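Local coordinates for D-hydantoinase (Ralstonia pickettii, PDB 1NFG), which is a two-zinc amidohydrolase that probably hydrolyses the cyclic amide bond of D-hydantoin derivatives with stereospecificity, at residues M1-K6 against T426-G431; G8-A13 against A19-K24; A80-T85 against V433-G438. All coordinates share one frame; numbering follows the deposited sequence.

Interaction 1: residues M1-K6 against T426-G431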
loop_
_atom_site.group_PDB
_atom_site.type_symbol
_atom_site.label_atom_id
_atom_site.label_comp_id
_atom_site.label_asym_id
_atom_site.label_seq_id
_atom_site.Cartn_x
_atom_site.Cartn_y
_atom_site.Cartn_z
ATOM N N MET A 1 5.024 51.964 -25.669
ATOM C CA MET A 1 5.472 50.547 -25.534
ATOM C C MET A 1 6.989 50.497 -25.330
ATOM O O MET A 1 7.748 50.792 -26.249
ATOM C CB MET A 1 5.090 49.762 -26.791
ATOM C CG MET A 1 4.696 48.310 -26.541
ATOM S SD MET A 1 3.265 48.142 -25.425
ATOM C CE MET A 1 1.916 47.849 -26.559
ATOM N N ASP A 2 7.427 50.122 -24.129
ATOM C CA ASP A 2 8.856 50.064 -23.822
ATOM C C ASP A 2 9.570 48.988 -24.617
ATOM O O ASP A 2 10.667 49.208 -25.138
ATOM C CB ASP A 2 9.090 49.810 -22.329
ATOM C CG ASP A 2 8.347 50.788 -21.443
ATOM O OD1 ASP A 2 8.155 51.949 -21.857
ATOM O OD2 ASP A 2 7.961 50.398 -20.320
ATOM N N ILE A 3 8.955 47.814 -24.699
ATOM C CA ILE A 3 9.551 46.708 -25.436
ATOM C C ILE A 3 8.509 45.850 -26.137
ATOM O O ILE A 3 7.369 45.733 -25.678
ATOM C CB ILE A 3 10.409 45.814 -24.501
ATOM C CG1 ILE A 3 11.712 46.541 -24.162
ATOM C CG2 ILE A 3 10.696 44.467 -25.157
ATOM C CD1 ILE A 3 12.757 45.675 -23.497
ATOM N N ILE A 4 8.909 45.283 -27.271
ATOM C CA ILE A 4 8.055 44.400 -28.047
ATOM C C ILE A 4 8.867 43.163 -28.395
ATOM O O ILE A 4 9.986 43.267 -28.909
ATOM C CB ILE A 4 7.582 45.039 -29.376
ATOM C CG1 ILE A 4 6.563 46.146 -29.104
ATOM C CG2 ILE A 4 6.946 43.971 -30.272
ATOM C CD1 ILE A 4 6.142 46.909 -30.361
ATOM N N ILE A 5 8.310 41.994 -28.092
ATOM C CA ILE A 5 8.976 40.739 -28.416
ATOM C C ILE A 5 8.132 40.114 -29.522
ATOM O O ILE A 5 6.967 39.752 -29.308
ATOM C CB ILE A 5 9.062 39.811 -27.187
ATOM C CG1 ILE A 5 9.871 40.504 -26.086
ATOM C CG2 ILE A 5 9.742 38.498 -27.568
ATOM C CD1 ILE A 5 9.879 39.769 -24.770
ATOM N N LYS A 6 8.728 40.008 -30.706
ATOM C CA LYS A 6 8.032 39.490 -31.878
ATOM C C LYS A 6 8.595 38.194 -32.444
ATOM O O LYS A 6 9.757 37.848 -32.205
ATOM C CB LYS A 6 8.070 40.540 -32.990
ATOM C CG LYS A 6 9.479 40.758 -33.541
ATOM C CD LYS A 6 9.513 41.706 -34.723
ATOM C CE LYS A 6 10.942 41.880 -35.239
ATOM N NZ LYS A 6 11.024 42.793 -36.421
ATOM N N THR A 426 18.135 35.404 -23.673
ATOM C CA THR A 426 18.052 36.749 -23.139
ATOM C C THR A 426 16.933 36.738 -22.104
ATOM O O THR A 426 15.900 36.087 -22.299
ATOM C CB THR A 426 17.791 37.810 -24.249
ATOM O OG1 THR A 426 16.401 37.856 -24.570
ATOM C CG2 THR A 426 18.567 37.466 -25.500
ATOM N N VAL A 427 17.160 37.444 -20.996
ATOM C CA VAL A 427 16.211 37.494 -19.891
ATOM C C VAL A 427 15.752 38.901 -19.529
ATOM O O VAL A 427 16.548 39.846 -19.533
ATOM C CB VAL A 427 16.837 36.855 -18.636
ATOM C CG1 VAL A 427 15.809 36.782 -17.510
ATOM C CG2 VAL A 427 17.370 35.476 -18.974
ATOM N N LEU A 428 14.468 39.028 -19.210
ATOM C CA LEU A 428 13.887 40.304 -18.817
ATOM C C LEU A 428 13.299 40.213 -17.415
ATOM O O LEU A 428 12.614 39.247 -17.077
ATOM C CB LEU A 428 12.783 40.739 -19.788
ATOM C CG LEU A 428 13.194 41.249 -21.170
ATOM C CD1 LEU A 428 13.707 40.103 -22.018
ATOM C CD2 LEU A 428 11.998 41.907 -21.843
ATOM N N LEU A 429 13.576 41.230 -16.605
ATOM C CA LEU A 429 13.077 41.305 -15.241
ATOM C C LEU A 429 12.174 42.515 -15.188
ATOM O O LEU A 429 12.641 43.642 -15.288
ATOM C CB LEU A 429 14.240 41.472 -14.256
ATOM C CG LEU A 429 13.876 41.710 -12.786
ATOM C CD1 LEU A 429 13.014 40.572 -12.260
ATOM C CD2 LEU A 429 15.148 41.830 -11.965
ATOM N N ARG A 430 10.877 42.294 -15.036
ATOM C CA ARG A 430 9.945 43.407 -14.996
ATOM C C ARG A 430 10.211 44.412 -16.115
ATOM O O ARG A 430 10.298 45.618 -15.879
ATOM C CB ARG A 430 9.998 44.105 -13.634
ATOM C CG ARG A 430 8.998 43.534 -12.642
ATOM C CD ARG A 430 9.104 44.135 -11.254
ATOM N NE ARG A 430 10.399 43.871 -10.636
ATOM C CZ ARG A 430 11.413 44.731 -10.633
ATOM N NH1 ARG A 430 11.279 45.916 -11.215
ATOM N NH2 ARG A 430 12.561 44.412 -10.045
ATOM N N GLY A 431 10.359 43.903 -17.333
ATOM C CA GLY A 431 10.575 44.775 -18.469
ATOM C C GLY A 431 12.004 45.086 -18.850
ATOM O O GLY A 431 12.285 45.342 -20.020
#
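Ile3 and Ile5 extend from strand 3-6 to meet the end of Leu428, and both meetings are tip to tip. One methyl serves the two partners: Leu428 CD2 lies 4.2 Å from Ile3 CD1 and 4.2 Å from Ile5 CD1. The two isoleucines are alternate residues of the strand, with Ile4 between them, so their side chains leave the same face. In each, CG1 lies anti to the carbonyl carbon (chi1 -74° in Ile3), and the extended arm carries CD1 outward to the leucine. Ile3 CD1 also touches a backbone atom, Gly431 O, at 3.5 Å. No hydrogen bond crosses between 1-6 and 426-431, and even the nearest CA atoms, of Ile3 and Gly431, are 7.3 Å apart; apart from that touch on Gly431 O, the segments meet through side chains. Ile23 packs against all three aliphatic side chains, and Val433 joins Ile3 and Leu428. Asp2 and Ile3 form a classic beta bulge opposite Ile23, while Arg430 and Gly431, both with positive phi, turn the chain into strand 432-436. The contact joins N- and C-terminal strands, as in the small beta-sandwich domain that accompanies the TIM barrel in hydantoinases.

Interaction 2: residues G8-A13 against A19-K24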
loop_
_atom_site.group_PDB
_atom_site.type_symbol
_atom_site.label_atom_id
_atom_site.label_comp_id
_atom_site.label_asym_id
_atom_site.label_seq_id
_atom_site.Cartn_x
_atom_site.Cartn_y
_atom_site.Cartn_z
ATOM N N GLY A 8 8.029 35.173 -31.730
ATOM C CA GLY A 8 8.299 34.085 -30.817
ATOM C C GLY A 8 7.060 33.272 -30.525
ATOM O O GLY A 8 5.939 33.666 -30.869
ATOM N N THR A 9 7.268 32.125 -29.893
ATOM C CA THR A 9 6.167 31.254 -29.522
ATOM C C THR A 9 6.012 31.337 -28.011
ATOM O O THR A 9 6.853 30.841 -27.264
ATOM C CB THR A 9 6.447 29.796 -29.930
ATOM O OG1 THR A 9 6.688 29.739 -31.340
ATOM C CG2 THR A 9 5.259 28.909 -29.589
ATOM N N ILE A 10 4.943 31.987 -27.571
ATOM C CA ILE A 10 4.672 32.135 -26.151
ATOM C C ILE A 10 4.218 30.800 -25.572
ATOM O O ILE A 10 3.167 30.261 -25.945
ATOM C CB ILE A 10 3.571 33.181 -25.902
ATOM C CG1 ILE A 10 4.006 34.533 -26.475
ATOM C CG2 ILE A 10 3.267 33.275 -24.406
ATOM C CD1 ILE A 10 2.926 35.607 -26.408
ATOM N N VAL A 11 5.017 30.272 -24.653
ATOM C CA VAL A 11 4.705 29.007 -24.018
ATOM C C VAL A 11 4.454 29.177 -22.524
ATOM O O VAL A 11 5.386 29.373 -21.748
ATOM C CB VAL A 11 5.851 27.992 -24.213
ATOM C CG1 VAL A 11 5.470 26.651 -23.605
ATOM C CG2 VAL A 11 6.162 27.835 -25.694
ATOM N N THR A 12 3.190 29.130 -22.129
ATOM C CA THR A 12 2.838 29.223 -20.723
ATOM C C THR A 12 2.462 27.801 -20.326
ATOM O O THR A 12 2.508 26.899 -21.155
ATOM C CB THR A 12 1.639 30.160 -20.477
ATOM O OG1 THR A 12 0.482 29.671 -21.168
ATOM C CG2 THR A 12 1.967 31.558 -20.950
ATOM N N ALA A 13 2.097 27.592 -19.069
ATOM C CA ALA A 13 1.743 26.255 -18.617
ATOM C C ALA A 13 0.481 25.759 -19.312
ATOM O O ALA A 13 0.308 24.560 -19.510
ATOM C CB ALA A 13 1.558 26.244 -17.106
ATOM N N ALA A 19 2.628 34.633 -31.159
ATOM C CA ALA A 19 2.099 35.980 -31.094
ATOM C C ALA A 19 3.205 36.891 -30.607
ATOM O O ALA A 19 4.261 36.428 -30.165
ATOM C CB ALA A 19 0.910 36.032 -30.143
ATOM N N ASP A 20 2.957 38.192 -30.700
ATOM C CA ASP A 20 3.922 39.176 -30.264
ATOM C C ASP A 20 3.484 39.762 -28.932
ATOM O O ASP A 20 2.288 39.798 -28.618
ATOM C CB ASP A 20 4.063 40.271 -31.316
ATOM C CG ASP A 20 4.568 39.741 -32.646
ATOM O OD1 ASP A 20 5.425 38.824 -32.644
ATOM O OD2 ASP A 20 4.120 40.257 -33.691
ATOM N N LEU A 21 4.466 40.215 -28.157
ATOM C CA LEU A 21 4.232 40.789 -26.835
ATOM C C LEU A 21 4.491 42.281 -26.761
ATOM O O LEU A 21 5.379 42.805 -27.435
ATOM C CB LEU A 21 5.141 40.119 -25.800
ATOM C CG LEU A 21 4.756 38.783 -25.185
ATOM C CD1 LEU A 21 5.891 38.309 -24.306
ATOM C CD2 LEU A 21 3.479 38.934 -24.371
ATOM N N GLY A 22 3.728 42.946 -25.901
ATOM C CA GLY A 22 3.899 44.369 -25.688
ATOM C C GLY A 22 4.133 44.641 -24.209
ATOM O O GLY A 22 3.234 44.451 -23.386
ATOM N N ILE A 23 5.340 45.082 -23.867
ATOM C CA ILE A 23 5.693 45.377 -22.478
ATOM C C ILE A 23 5.711 46.887 -22.200
ATOM O O ILE A 23 6.325 47.660 -22.937
ATOM C CB ILE A 23 7.075 44.788 -22.136
ATOM C CG1 ILE A 23 7.037 43.272 -22.311
ATOM C CG2 ILE A 23 7.469 45.161 -20.714
ATOM C CD1 ILE A 23 8.394 42.621 -22.275
ATOM N N LYS A 24 5.043 47.295 -21.126
ATOM C CA LYS A 24 4.971 48.705 -20.763
ATOM C C LYS A 24 5.011 48.922 -19.250
ATOM O O LYS A 24 4.084 48.545 -18.532
ATOM C CB LYS A 24 3.681 49.307 -21.321
ATOM C CG LYS A 24 3.456 50.769 -20.964
ATOM C CD LYS A 24 4.396 51.674 -21.736
ATOM C CE LYS A 24 4.030 53.138 -21.542
ATOM N NZ LYS A 24 4.825 54.021 -22.443
HETATM O O HOH W 1 6.970 36.626 -29.826
#
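Ile10 and Leu21 supply the apolar part of this contact, their side chains crossing at a slant. Ile10 CD1 lies against the branched end of the leucine, 3.9 Å from both Leu21 CG and Leu21 CD2. The same methyl passes Ala19 CB at 4.3 Å, so a single carbon touches both residues. The torsions explain its reach: CG1 of Ile10 lies anti to the carbonyl carbon (chi1 -59°), and the arm then runs on fully extended. Ile31 of the next strand touches both Ile10 and Leu21 and continues the apolar cluster.

Direct polar contact is slight. Ala19 N gives a weak, bent hydrogen bond to Gly8 O, 3.5 Å long with an angle of 139° at the hydrogen. The two carbonyl oxygens, Gly8 O and Ala19 O, also come within 3.3 Å of each other, but as acceptors they do not bond.

A water bridges the strands: it accepts from Gly8 N at 2.6 Å and donates to Ala19 O at 2.7 Å, linking two backbone groups that make no direct bond to each other.

The two segments also have different backbone partners. Thr9 and Val11 bond to Val49 of strand 48-58, whereas Asp20 bonds to Gly32, and the segment axes stand 77° apart. At the subunit interface, Ala19 packs on Val384 of the second subunit, and Ala13 O accepts a hydrogen bond from Lys371 NZ of that subunit. The whole is a beta hairpin, strands 8-12 and 15-24, whose arms splay widely here; one arm pairs with strand 48-58, the other with strands 3-6 and 27-31, in the N-terminal part of the beta domain.

Interaction 3: residues A80-T85 against V433-G438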
loop_
_atom_site.group_PDB
_atom_site.type_symbol
_atom_site.label_atom_id
_atom_site.label_comp_id
_atom_site.label_asym_id
_atom_site.label_seq_id
_atom_site.Cartn_x
_atom_site.Cartn_y
_atom_site.Cartn_z
ATOM N N ALA A 80 21.582 33.124 -11.458
ATOM C CA ALA A 80 20.184 32.769 -11.613
ATOM C C ALA A 80 19.632 33.383 -12.901
ATOM O O ALA A 80 18.993 32.697 -13.703
ATOM C CB ALA A 80 19.384 33.258 -10.411
ATOM N N ALA A 81 19.888 34.671 -13.098
ATOM C CA ALA A 81 19.405 35.376 -14.280
ATOM C C ALA A 81 19.942 34.743 -15.551
ATOM O O ALA A 81 19.197 34.512 -16.502
ATOM C CB ALA A 81 19.815 36.839 -14.219
ATOM N N CYS A 82 21.239 34.467 -15.568
ATOM C CA CYS A 82 21.856 33.864 -16.735
ATOM C C CYS A 82 21.290 32.476 -16.987
ATOM O O CYS A 82 21.462 31.916 -18.071
ATOM C CB CYS A 82 23.372 33.781 -16.547
ATOM S SG CYS A 82 24.206 35.388 -16.589
ATOM N N GLY A 83 20.614 31.925 -15.982
ATOM C CA GLY A 83 20.036 30.603 -16.112
ATOM C C GLY A 83 18.553 30.636 -16.421
ATOM O O GLY A 83 17.899 29.591 -16.485
ATOM N N GLY A 84 18.013 31.836 -16.597
ATOM C CA GLY A 84 16.606 31.971 -16.918
ATOM C C GLY A 84 15.684 32.100 -15.728
ATOM O O GLY A 84 14.464 32.046 -15.888
ATOM N N THR A 85 16.246 32.270 -14.533
ATOM C CA THR A 85 15.423 32.400 -13.330
ATOM C C THR A 85 15.378 33.854 -12.882
ATOM O O THR A 85 16.415 34.458 -12.604
ATOM C CB THR A 85 15.969 31.509 -12.192
ATOM O OG1 THR A 85 15.812 30.130 -12.558
ATOM C CG2 THR A 85 15.220 31.767 -10.892
ATOM N N VAL A 433 15.850 44.337 -19.753
ATOM C CA VAL A 433 16.653 43.250 -20.288
ATOM C C VAL A 433 17.864 43.149 -19.369
ATOM O O VAL A 433 18.657 44.091 -19.293
ATOM C CB VAL A 433 17.133 43.558 -21.726
ATOM C CG1 VAL A 433 18.190 42.560 -22.153
ATOM C CG2 VAL A 433 15.959 43.530 -22.681
ATOM N N ILE A 434 18.004 42.030 -18.660
ATOM C CA ILE A 434 19.141 41.874 -17.758
ATOM C C ILE A 434 20.159 40.875 -18.276
ATOM O O ILE A 434 21.291 40.826 -17.806
ATOM C CB ILE A 434 18.684 41.509 -16.324
ATOM C CG1 ILE A 434 17.914 40.186 -16.317
ATOM C CG2 ILE A 434 17.813 42.646 -15.769
ATOM C CD1 ILE A 434 17.383 39.797 -14.941
ATOM N N VAL A 435 19.753 40.074 -19.251
ATOM C CA VAL A 435 20.670 39.128 -19.879
ATOM C C VAL A 435 20.365 39.276 -21.356
ATOM O O VAL A 435 19.217 39.140 -21.763
ATOM C CB VAL A 435 20.424 37.661 -19.446
ATOM C CG1 VAL A 435 21.421 36.748 -20.149
ATOM C CG2 VAL A 435 20.575 37.525 -17.939
ATOM N N ASP A 436 21.381 39.594 -22.147
ATOM C CA ASP A 436 21.203 39.790 -23.581
ATOM C C ASP A 436 22.073 38.782 -24.309
ATOM O O ASP A 436 23.294 38.776 -24.145
ATOM C CB ASP A 436 21.629 41.210 -23.971
ATOM C CG ASP A 436 21.003 41.682 -25.276
ATOM O OD1 ASP A 436 20.920 40.886 -26.239
ATOM O OD2 ASP A 436 20.607 42.866 -25.344
ATOM N N GLU A 437 21.444 37.934 -25.113
ATOM C CA GLU A 437 22.160 36.905 -25.859
ATOM C C GLU A 437 23.296 36.242 -25.079
ATOM O O GLU A 437 24.384 36.025 -25.620
ATOM C CB GLU A 437 22.713 37.471 -27.167
ATOM C CG GLU A 437 21.645 37.854 -28.179
ATOM C CD GLU A 437 20.643 36.739 -28.441
ATOM O OE1 GLU A 437 21.075 35.594 -28.712
ATOM O OE2 GLU A 437 19.423 37.017 -28.382
ATOM N N GLY A 438 23.047 35.934 -23.807
ATOM C CA GLY A 438 24.055 35.269 -23.000
ATOM C C GLY A 438 24.945 36.111 -22.106
ATOM O O GLY A 438 25.707 35.563 -21.304
#
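Two first torsions aim Ile434 and Val435 at the end of helix 73-82. In Ile434, CG1 sits between the backbone N and the carbonyl carbon (chi1 61°), and a straight second torsion (chi2 -178°) sends CD1 on to the helix, where it meets Ala81 CB at 3.9 Å. In Val435 the branches divide the work: CG1 is anti to the backbone N (chi1 180°), and CG2, on the side of that N, does the touching. Val435 CG2 lies 3.9 Å from Ala81 CB and 3.6 Å from Ala81 O, against the main chain of the last turn as well as the methyl. Cys82 SG adds a looser contact at 4.4 Å to Val435 CG2. The small Ala81 side chain lets Val435 come close to the helix backbone, while Ile434 packs on the Ala81 methyl; no hydrogen bond joins the segments.

The helix stops here in a Schellman motif. Gly84 takes a positive phi, its N bonding to Ala81 O at 2.9 Å, and Thr85 N reaches back to Ala80 O, also at 2.9 Å. Ala80 O receives Gly83 N as well, from the opposite face of its plane.

On the strand side, Ile434 and Val435 both face Val427 in a classic beta bulge, and the chain turns a corner at Val435. Beyond it, Asp436 forms a salt bridge with Arg40. Ile117 packs against Ala81 from a loop, and at Thr85 the chain enters barrel strand 85-93, so the contact sets the hairpin of strands 419-429 and 432-436 against the C-terminal end of helix 73-82.

How the interactions relate
Interaction 1 links the other two through shared strand pairings. Interactions 1 and 2, with centres 10 Å apart, are joined where strand 3-6 pairs with strand 15-24; Ile5 O to Leu21 N, at 2.8 Å, is a probable hydrogen bond between them. Interactions 1 and 3, about 12 Å between centres, meet in the other hairpin, where Val427 O and Ile434 N are also 2.8 Å apart and probably bonded. Interactions 2 and 3 do not touch, their nearest atoms being about 8 Å apart. All three lie away from the zinc site, yet strand 48-58, which carries the zinc ligand His57 near its C-terminal end, pairs with both strand 8-12 and strand 85-93.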